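Local coordinates for probable sugar kinase (Clostridium perfringens, PDB 3KZH), which probably phosphorylates a carbohydrate, as a member of the pfkB family of sugar kinases, at the interface of chains A and B. Sequence-based numbering; all coordinates share one arbitrary frame. Chains: chain A/B, Probable sugar kinase.

Contact 1: the interface of chains A and B. Residues chain A 19, 39, 69-70, 73, 98; chain B 19, 37, 39, 69-70, 73.
Water 3 is the best-held polar atom here, gripped by four oxygens: the hydroxyls of A:Ser73 and B:Ser73, and the backbone carbonyl and carboxylate OE1 of B:Glu69. The carbonyl bond is the shortest, 2.7 Å from water 3 to B:Glu69 O. A:Ser73 OG and B:Ser73 OG face each other across the two-fold, 3.5 Å apart, and meet through this water. Each also turns back on its own helix 69-81, OG beside the backbone N; A:Ser73 OG sits on a lone pair of A:Glu69 O at 2.9 Å, whereas B:Ser73 OG stands above the plane of B:Glu69 O. Water 1 links B:Glu69 OE1 to A:Ser73 O, and water 2 links A:Glu69 OE1 to B:Ser73 O, so the polar joint between the helices runs through solvent. The flanks are apolar. A:Ile39, from strand 32-42, crosses B:His70 obliquely and sets CG1 over the ring centre, 3.8 Å from the centroid, while its CG2 rests on B:Glu69 CB. B:Ile39, from strand 33-42, crosses A:His70 at about a right angle, with CD1 over the face but nearer the rim. A:His70 ND1 and B:His70 ND1 lie 5.7 Å apart; protonation is not visible, but a charge on one ring might disfavour a charge on the other. At that rim, B:Ile39 CD1 comes to 3.4 Å from A:His70 NE2.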
loop_
_atom_site.group_PDB
_atom_site.type_symbol
_atom_site.label_atom_id
_atom_site.label_comp_id
_atom_site.label_asym_id
_atom_site.label_seq_id
_atom_site.Cartn_x
_atom_site.Cartn_y
_atom_site.Cartn_z
ATOM N N VAL A 19 2.660 4.381 6.746
ATOM C CA VAL A 19 3.788 3.882 5.939
ATOM C C VAL A 19 5.073 4.373 6.616
ATOM O O VAL A 19 5.411 5.555 6.558
ATOM C CB VAL A 19 3.724 4.365 4.451
ATOM C CG1 VAL A 19 4.764 3.623 3.610
ATOM C CG2 VAL A 19 2.333 4.137 3.848
ATOM N N ILE A 39 4.060 -1.253 6.418
ATOM C CA ILE A 39 2.735 -0.711 6.113
ATOM C C ILE A 39 1.744 -1.286 7.130
ATOM O O ILE A 39 1.671 -2.502 7.320
ATOM C CB ILE A 39 2.249 -1.056 4.667
ATOM C CG1 ILE A 39 3.309 -0.709 3.620
ATOM C CG2 ILE A 39 0.988 -0.266 4.327
ATOM C CD1 ILE A 39 4.269 -1.852 3.306
ATOM N N GLU A 69 -5.094 3.786 -4.086
ATOM C CA GLU A 69 -4.564 2.456 -3.781
ATOM C C GLU A 69 -4.658 2.047 -2.310
ATOM O O GLU A 69 -4.813 0.865 -2.000
ATOM C CB GLU A 69 -3.118 2.340 -4.272
ATOM C CG GLU A 69 -2.812 1.033 -4.996
ATOM C CD GLU A 69 -3.478 0.916 -6.369
ATOM O OE1 GLU A 69 -3.951 -0.189 -6.703
ATOM O OE2 GLU A 69 -3.512 1.909 -7.126
ATOM N N HIS A 70 -4.573 3.029 -1.414
ATOM C CA HIS A 70 -4.675 2.784 0.022
ATOM C C HIS A 70 -6.125 2.533 0.401
ATOM O O HIS A 70 -6.405 1.843 1.382
ATOM C CB HIS A 70 -4.121 3.952 0.827
ATOM C CG HIS A 70 -2.626 3.980 0.902
ATOM N ND1 HIS A 70 -1.843 2.869 0.673
ATOM C CD2 HIS A 70 -1.776 4.988 1.192
ATOM C CE1 HIS A 70 -0.572 3.194 0.820
ATOM N NE2 HIS A 70 -0.502 4.473 1.135
ATOM N N SER A 73 -6.779 -1.047 -0.300
ATOM C CA SER A 73 -6.072 -1.839 0.715
ATOM C C SER A 73 -6.945 -2.039 1.958
ATOM O O SER A 73 -7.076 -3.159 2.460
ATOM C CB SER A 73 -4.766 -1.151 1.118
ATOM O OG SER A 73 -3.877 -1.033 0.033
ATOM N N THR A 98 -3.315 9.086 5.071
ATOM C CA THR A 98 -2.036 8.389 5.112
ATOM C C THR A 98 -0.980 9.190 5.849
ATOM O O THR A 98 -0.929 10.413 5.748
ATOM C CB THR A 98 -1.535 8.088 3.666
ATOM O OG1 THR A 98 -2.559 7.393 2.944
ATOM C CG2 THR A 98 -0.254 7.226 3.662
ATOM N N VAL B 19 6.617 5.175 -3.305
ATOM C CA VAL B 19 5.731 5.914 -2.395
ATOM C C VAL B 19 6.333 7.303 -2.205
ATOM O O VAL B 19 7.338 7.470 -1.515
ATOM C CB VAL B 19 5.524 5.185 -1.014
ATOM C CG1 VAL B 19 4.643 6.011 -0.075
ATOM C CG2 VAL B 19 4.876 3.812 -1.208
ATOM N N VAL B 37 0.278 12.114 -0.688
ATOM C CA VAL B 37 1.039 10.876 -0.799
ATOM C C VAL B 37 0.559 10.150 -2.053
ATOM O O VAL B 37 -0.636 9.882 -2.207
ATOM C CB VAL B 37 0.876 9.961 0.452
ATOM C CG1 VAL B 37 1.669 8.661 0.289
ATOM C CG2 VAL B 37 1.352 10.671 1.691
ATOM N N ILE B 39 1.197 6.795 -4.595
ATOM C CA ILE B 39 1.710 5.434 -4.678
ATOM C C ILE B 39 1.659 5.067 -6.155
ATOM O O ILE B 39 0.622 5.226 -6.808
ATOM C CB ILE B 39 0.847 4.410 -3.853
ATOM C CG1 ILE B 39 0.833 4.774 -2.370
ATOM C CG2 ILE B 39 1.414 2.996 -3.959
ATOM C CD1 ILE B 39 -0.228 5.771 -1.993
ATOM N N GLU B 69 1.259 -5.367 2.425
ATOM C CA GLU B 69 0.200 -4.644 1.719
ATOM C C GLU B 69 0.550 -4.164 0.321
ATOM O O GLU B 69 -0.292 -4.205 -0.575
ATOM C CB GLU B 69 -0.319 -3.483 2.571
ATOM C CG GLU B 69 -0.958 -3.915 3.886
ATOM C CD GLU B 69 -2.098 -4.916 3.707
ATOM O OE1 GLU B 69 -2.957 -4.713 2.816
ATOM O OE2 GLU B 69 -2.141 -5.903 4.473
ATOM N N HIS B 70 1.807 -3.755 0.141
ATOM C CA HIS B 70 2.321 -3.292 -1.146
ATOM C C HIS B 70 2.370 -4.457 -2.137
ATOM O O HIS B 70 2.096 -4.276 -3.318
ATOM C CB HIS B 70 3.717 -2.679 -0.983
ATOM C CG HIS B 70 3.719 -1.263 -0.491
ATOM N ND1 HIS B 70 2.571 -0.504 -0.380
ATOM C CD2 HIS B 70 4.736 -0.465 -0.093
ATOM C CE1 HIS B 70 2.885 0.700 0.066
ATOM N NE2 HIS B 70 4.191 0.752 0.249
ATOM N N SER B 73 -1.256 -5.212 -3.257
ATOM C CA SER B 73 -1.688 -4.147 -4.181
ATOM C C SER B 73 -1.135 -4.354 -5.591
ATOM O O SER B 73 -1.802 -4.036 -6.577
ATOM C CB SER B 73 -1.260 -2.770 -3.668
ATOM O OG SER B 73 -1.940 -2.421 -2.477
HETATM O O HOH W 1 -5.522 -5.589 2.160
HETATM O O HOH W 2 -4.178 -2.856 -6.379
HETATM O O HOH W 3 -2.903 -3.729 -0.148
#

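Contact 2: the interface of chains A and B. Residues chain A 27, 29-33, 102; chain B 99, 109-112, 114.
Strand 32-42 of chain A pairs in parallel with strand 111-115 of chain B, A:Thr33 giving its N-H to B:Ala112 O (2.9 Å, 164° at H) and accepting from B:Ala114 N at its own O. Just ahead of this ladder, A:Tyr30 N donates almost straight to B:Val110 O (2.8 Å, 176° at H), although it stands well above that carbonyl plane. The ring of A:Tyr30, with CG beside the backbone N, lies alongside B:Val110 and points the same way, its CE1 3.6 Å from CG1. B:Met109, a selenomethionine, has its CG in the crowded position between backbone N and carbonyl carbon (chi1 90°). With a further bend at chi2, its CE comes against A:Tyr30 O and A:Ser32 N. A:Tyr27, CG anti to the backbone N, brings its phenol OH to B:Ser111 OG at 2.8 Å, the direction of that bond undecided. A:Ile102 CD1 backs the same serine hydroxyl. Opposite, A:Ser32 OG meets the edge of the B:Tyr99 ring in its plane, 3.7 Å from CE1. The site joins a strand edge of one subunit to that of the other, with side chains of A:Tyr27, A:Tyr30 and B:Met109 packed around the join, and so likely steadies the dimer seen in the crystal.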
loop_
_atom_site.group_PDB
_atom_site.type_symbol
_atom_site.label_atom_id
_atom_site.label_comp_id
_atom_site.label_asym_id
_atom_site.label_seq_id
_atom_site.Cartn_x
_atom_site.Cartn_y
_atom_site.Cartn_z
ATOM N N TYR A 27 21.419 7.555 8.929
ATOM C CA TYR A 27 20.593 8.520 8.199
ATOM C C TYR A 27 21.337 9.827 7.913
ATOM O O TYR A 27 22.119 10.317 8.733
ATOM C CB TYR A 27 19.271 8.801 8.948
ATOM C CG TYR A 27 18.368 9.815 8.264
ATOM C CD1 TYR A 27 17.636 9.462 7.114
ATOM C CD2 TYR A 27 18.337 11.168 8.689
ATOM C CE1 TYR A 27 16.896 10.431 6.387
ATOM C CE2 TYR A 27 17.612 12.147 7.969
ATOM C CZ TYR A 27 16.894 11.769 6.822
ATOM O OH TYR A 27 16.179 12.708 6.119
ATOM N N PRO A 29 20.263 13.506 5.455
ATOM C CA PRO A 29 19.198 14.116 4.645
ATOM C C PRO A 29 19.641 14.227 3.178
ATOM O O PRO A 29 20.835 14.109 2.885
ATOM C CB PRO A 29 19.030 15.496 5.287
ATOM C CG PRO A 29 19.496 15.295 6.698
ATOM C CD PRO A 29 20.715 14.447 6.497
ATOM N N TYR A 30 18.685 14.461 2.268
ATOM C CA TYR A 30 18.911 14.591 0.802
ATOM C C TYR A 30 19.570 13.342 0.177
ATOM O O TYR A 30 19.901 13.327 -1.014
ATOM C CB TYR A 30 19.733 15.865 0.442
ATOM C CG TYR A 30 19.317 17.142 1.160
ATOM C CD1 TYR A 30 18.222 17.908 0.714
ATOM C CD2 TYR A 30 19.978 17.552 2.339
ATOM C CE1 TYR A 30 17.783 19.060 1.441
ATOM C CE2 TYR A 30 19.547 18.687 3.077
ATOM C CZ TYR A 30 18.450 19.431 2.623
ATOM O OH TYR A 30 18.006 20.504 3.360
ATOM N N ASN A 31 19.667 12.282 0.984
ATOM C CA ASN A 31 20.304 11.020 0.616
ATOM C C ASN A 31 19.394 9.789 0.784
ATOM O O ASN A 31 18.608 9.696 1.733
ATOM C CB ASN A 31 21.600 10.886 1.446
ATOM C CG ASN A 31 22.308 9.550 1.261
ATOM O OD1 ASN A 31 22.660 9.163 0.144
ATOM N ND2 ASN A 31 22.515 8.840 2.364
ATOM N N SER A 32 19.525 8.858 -0.162
ATOM C CA SER A 32 18.789 7.595 -0.182
ATOM C C SER A 32 19.424 6.633 0.838
ATOM O O SER A 32 20.549 6.166 0.642
ATOM C CB SER A 32 18.831 7.006 -1.600
ATOM O OG SER A 32 18.192 5.745 -1.675
ATOM N N THR A 33 18.714 6.391 1.941
ATOM C CA THR A 33 19.182 5.510 3.017
ATOM C C THR A 33 18.571 4.102 2.895
ATOM O O THR A 33 17.377 3.978 2.643
ATOM C CB THR A 33 18.778 6.076 4.422
ATOM O OG1 THR A 33 19.085 7.473 4.496
ATOM C CG2 THR A 33 19.516 5.354 5.545
ATOM N N ILE A 102 9.662 8.695 7.912
ATOM C CA ILE A 102 10.988 8.095 7.813
ATOM C C ILE A 102 11.690 8.248 9.164
ATOM O O ILE A 102 11.799 9.354 9.698
ATOM C CB ILE A 102 11.806 8.703 6.624
ATOM C CG1 ILE A 102 11.217 8.187 5.305
ATOM C CG2 ILE A 102 13.298 8.345 6.730
ATOM C CD1 ILE A 102 11.695 8.870 4.071
ATOM N N TYR B 99 10.582 2.129 -2.523
ATOM C CA TYR B 99 11.351 3.364 -2.444
ATOM C C TYR B 99 10.452 4.442 -1.856
ATOM O O TYR B 99 9.484 4.856 -2.495
ATOM C CB TYR B 99 11.883 3.795 -3.832
ATOM C CG TYR B 99 12.776 5.037 -3.814
ATOM C CD1 TYR B 99 14.013 5.039 -3.125
ATOM C CD2 TYR B 99 12.381 6.228 -4.473
ATOM C CE1 TYR B 99 14.838 6.194 -3.085
ATOM C CE2 TYR B 99 13.204 7.397 -4.442
ATOM C CZ TYR B 99 14.427 7.362 -3.740
ATOM O OH TYR B 99 15.219 8.483 -3.666
HETATM N N MSE B 109 13.775 15.930 -3.458
HETATM C CA MSE B 109 13.772 15.115 -2.237
HETATM C C MSE B 109 14.697 15.567 -1.105
HETATM O O MSE B 109 15.818 16.015 -1.339
HETATM C CB MSE B 109 13.927 13.610 -2.558
HETATM C CG MSE B 109 15.335 13.054 -2.619
HETATM SE SE MSE B 109 16.034 12.367 -0.934
HETATM C CE MSE B 109 17.230 11.128 -1.847
ATOM N N VAL B 110 14.190 15.431 0.120
ATOM C CA VAL B 110 14.899 15.795 1.350
ATOM C C VAL B 110 15.167 14.564 2.245
ATOM O O VAL B 110 16.021 14.614 3.138
ATOM C CB VAL B 110 14.106 16.853 2.178
ATOM C CG1 VAL B 110 15.028 17.530 3.195
ATOM C CG2 VAL B 110 13.465 17.902 1.284
ATOM N N SER B 111 14.418 13.481 2.018
ATOM C CA SER B 111 14.559 12.230 2.776
ATOM C C SER B 111 14.113 11.042 1.936
ATOM O O SER B 111 13.166 11.164 1.156
ATOM C CB SER B 111 13.722 12.282 4.040
ATOM O OG SER B 111 14.090 11.255 4.946
ATOM N N ALA B 112 14.778 9.896 2.114
ATOM C CA ALA B 112 14.467 8.681 1.347
ATOM C C ALA B 112 14.946 7.349 1.916
ATOM O O ALA B 112 16.014 7.262 2.524
ATOM C CB ALA B 112 14.946 8.823 -0.102
ATOM N N ALA B 114 15.309 3.251 0.690
ATOM C CA ALA B 114 15.299 2.245 -0.377
ATOM C C ALA B 114 15.332 0.884 0.324
ATOM O O ALA B 114 16.259 0.593 1.080
ATOM C CB ALA B 114 16.512 2.413 -1.302
#

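Contact 3: the interface of chains A and B. Residues chain A 19-22, 33-37, 100, 102; chain B 98, 100, 113-115.
The A:His36 imidazole and the B:Asp115 carboxylate run alongside each other, pointing the same way with their planes 74° apart, while the A:Phe22 ring has A:His36 O at its edge, in plane. Water 4 joins the first two, lying 2.7 Å from A:His36 ND1 and also bonded to B:Asp115 OD1. The other carboxylate oxygen accepts the N-H of A:Val37 from above its plane, B:Asp115 OD2 to A:Val37 N measuring 2.9 Å with 171° at H. That bond lets an acid side chain carry on the parallel pairing after A:Gly35 N has given its N-H to B:Ala114 O at 3.0 Å. With one oxygen on A:Val37 N and the other on water 4, the carboxylate's rotation is probably restrained, and its charge might favour a protonated histidine. Beneath the ladder is an apolar core. B:Leu100, CG beside the backbone N (chi1 -58°), meets A:Val37 tip to tip, CG to CG2 3.7 Å, and spreads CD2 onto A:Val19 CG1. A:Leu100, with CG anti to its backbone N instead, slides past B:Leu100 in the opposite direction. B:Ile113 likewise slides past A:Ile102, CG1 to CG2 3.8 Å, and sets its CG2 on A:Gly35 CA. The other branch of B:Leu100, CD1, rests 3.6 Å from A:Gly21 CA.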
loop_
_atom_site.group_PDB
_atom_site.type_symbol
_atom_site.label_atom_id
_atom_site.label_comp_id
_atom_site.label_asym_id
_atom_site.label_seq_id
_atom_site.Cartn_x
_atom_site.Cartn_y
_atom_site.Cartn_z
ATOM N N VAL A 19 2.660 4.381 6.746
ATOM C CA VAL A 19 3.788 3.882 5.939
ATOM C C VAL A 19 5.073 4.373 6.616
ATOM O O VAL A 19 5.411 5.555 6.558
ATOM C CB VAL A 19 3.724 4.365 4.451
ATOM C CG1 VAL A 19 4.764 3.623 3.610
ATOM C CG2 VAL A 19 2.333 4.137 3.848
ATOM N N PHE A 20 5.762 3.454 7.282
ATOM C CA PHE A 20 6.980 3.760 8.024
ATOM C C PHE A 20 8.259 3.201 7.408
ATOM O O PHE A 20 8.333 2.014 7.089
ATOM C CB PHE A 20 6.870 3.230 9.458
ATOM C CG PHE A 20 5.920 3.993 10.340
ATOM C CD1 PHE A 20 6.178 5.331 10.693
ATOM C CD2 PHE A 20 4.789 3.350 10.887
ATOM C CE1 PHE A 20 5.323 6.036 11.591
ATOM C CE2 PHE A 20 3.918 4.038 11.790
ATOM C CZ PHE A 20 4.190 5.387 12.141
ATOM N N GLY A 21 9.266 4.061 7.278
ATOM C CA GLY A 21 10.557 3.654 6.744
ATOM C C GLY A 21 11.601 3.711 7.840
ATOM O O GLY A 21 11.908 4.790 8.340
ATOM N N PHE A 22 12.107 2.545 8.240
ATOM C CA PHE A 22 13.119 2.435 9.295
ATOM C C PHE A 22 14.506 2.314 8.673
ATOM O O PHE A 22 14.756 1.371 7.923
ATOM C CB PHE A 22 12.864 1.194 10.170
ATOM C CG PHE A 22 11.532 1.194 10.873
ATOM C CD1 PHE A 22 11.426 1.640 12.208
ATOM C CD2 PHE A 22 10.370 0.735 10.214
ATOM C CE1 PHE A 22 10.168 1.633 12.887
ATOM C CE2 PHE A 22 9.115 0.721 10.880
ATOM C CZ PHE A 22 9.015 1.172 12.220
ATOM N N THR A 33 18.714 6.391 1.941
ATOM C CA THR A 33 19.182 5.510 3.017
ATOM C C THR A 33 18.571 4.102 2.895
ATOM O O THR A 33 17.377 3.978 2.643
ATOM C CB THR A 33 18.778 6.076 4.422
ATOM O OG1 THR A 33 19.085 7.473 4.496
ATOM C CG2 THR A 33 19.516 5.354 5.545
ATOM N N PRO A 34 19.386 3.027 3.018
ATOM C CA PRO A 34 18.776 1.693 2.918
ATOM C C PRO A 34 17.958 1.380 4.176
ATOM O O PRO A 34 18.366 1.731 5.292
ATOM C CB PRO A 34 19.986 0.767 2.757
ATOM C CG PRO A 34 21.076 1.505 3.416
ATOM C CD PRO A 34 20.853 2.915 2.959
ATOM N N GLY A 35 16.778 0.804 3.981
ATOM C CA GLY A 35 15.937 0.501 5.119
ATOM C C GLY A 35 14.825 -0.505 4.933
ATOM O O GLY A 35 14.801 -1.263 3.966
ATOM N N HIS A 36 13.916 -0.512 5.904
ATOM C CA HIS A 36 12.778 -1.414 5.913
ATOM C C HIS A 36 11.468 -0.640 5.963
ATOM O O HIS A 36 11.264 0.189 6.849
ATOM C CB HIS A 36 12.879 -2.384 7.099
ATOM C CG HIS A 36 11.804 -3.426 7.124
ATOM N ND1 HIS A 36 11.491 -4.195 6.024
ATOM C CD2 HIS A 36 10.960 -3.812 8.107
ATOM C CE1 HIS A 36 10.500 -5.011 6.332
ATOM N NE2 HIS A 36 10.159 -4.801 7.589
ATOM N N VAL A 37 10.592 -0.939 5.008
ATOM C CA VAL A 37 9.279 -0.312 4.911
ATOM C C VAL A 37 8.207 -1.183 5.571
ATOM O O VAL A 37 8.086 -2.376 5.274
ATOM C CB VAL A 37 8.892 -0.024 3.447
ATOM C CG1 VAL A 37 7.527 0.681 3.364
ATOM C CG2 VAL A 37 9.945 0.824 2.807
ATOM N N LEU A 100 3.029 9.110 6.135
ATOM C CA LEU A 100 4.308 8.617 5.631
ATOM C C LEU A 100 5.438 9.184 6.490
ATOM O O LEU A 100 5.639 10.388 6.515
ATOM C CB LEU A 100 4.471 9.019 4.158
ATOM C CG LEU A 100 5.788 8.821 3.392
ATOM C CD1 LEU A 100 6.235 7.360 3.394
ATOM C CD2 LEU A 100 5.594 9.309 1.974
ATOM N N ILE A 102 9.662 8.695 7.912
ATOM C CA ILE A 102 10.988 8.095 7.813
ATOM C C ILE A 102 11.690 8.248 9.164
ATOM O O ILE A 102 11.799 9.354 9.698
ATOM C CB ILE A 102 11.806 8.703 6.624
ATOM C CG1 ILE A 102 11.217 8.187 5.305
ATOM C CG2 ILE A 102 13.298 8.345 6.730
ATOM C CD1 ILE A 102 11.695 8.870 4.071
ATOM N N THR B 98 10.571 -1.489 -2.073
ATOM C CA THR B 98 9.963 -0.165 -2.059
ATOM C C THR B 98 10.943 1.005 -1.901
ATOM O O THR B 98 11.964 0.898 -1.216
ATOM C CB THR B 98 8.896 -0.099 -0.904
ATOM O OG1 THR B 98 7.982 -1.196 -1.021
ATOM C CG2 THR B 98 8.089 1.197 -0.926
ATOM N N LEU B 100 10.757 4.849 -0.621
ATOM C CA LEU B 100 10.014 5.907 0.073
ATOM C C LEU B 100 10.787 7.190 -0.082
ATOM O O LEU B 100 11.976 7.217 0.210
ATOM C CB LEU B 100 9.896 5.658 1.576
ATOM C CG LEU B 100 9.264 4.433 2.215
ATOM C CD1 LEU B 100 9.011 4.760 3.659
ATOM C CD2 LEU B 100 7.976 4.037 1.559
ATOM N N ILE B 113 14.120 6.320 1.713
ATOM C CA ILE B 113 14.384 4.951 2.165
ATOM C C ILE B 113 14.239 3.985 0.984
ATOM O O ILE B 113 13.175 3.912 0.361
ATOM C CB ILE B 113 13.407 4.492 3.328
ATOM C CG1 ILE B 113 13.680 5.237 4.639
ATOM C CG2 ILE B 113 13.466 2.965 3.566
ATOM C CD1 ILE B 113 14.941 4.852 5.408
ATOM N N ALA B 114 15.309 3.251 0.690
ATOM C CA ALA B 114 15.299 2.245 -0.377
ATOM C C ALA B 114 15.332 0.884 0.324
ATOM O O ALA B 114 16.259 0.593 1.080
ATOM C CB ALA B 114 16.512 2.413 -1.302
ATOM N N ASP B 115 14.258 0.116 0.151
ATOM C CA ASP B 115 14.109 -1.214 0.747
ATOM C C ASP B 115 14.227 -2.209 -0.390
ATOM O O ASP B 115 13.245 -2.535 -1.034
ATOM C CB ASP B 115 12.732 -1.328 1.422
ATOM C CG ASP B 115 12.532 -2.637 2.188
ATOM O OD1 ASP B 115 13.376 -3.556 2.143
ATOM O OD2 ASP B 115 11.495 -2.736 2.856
HETATM O O HOH W 4 13.308 -5.123 4.226
#

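Contacts 2 and 3 are one continuous seam, their C-alpha centres about 8 Å apart and A:Thr33, A:Ile102 and B:Ala114 common to both. Contact 1 lies about 13 Å from contact 3, with which it shares A:Val19, and about 18 Å from contact 2. Strand 32-42 of chain A runs through all three, from the loop end at contact 2 to helix 69-81 of chain B at contact 1. The two-fold repeats contacts 2 and 3 with the chains exchanged, so two seams flank the axis at contact 1. Such strand pairing on both sides of the axis is consistent with a dimer, although the crystal alone does not prove one in solution.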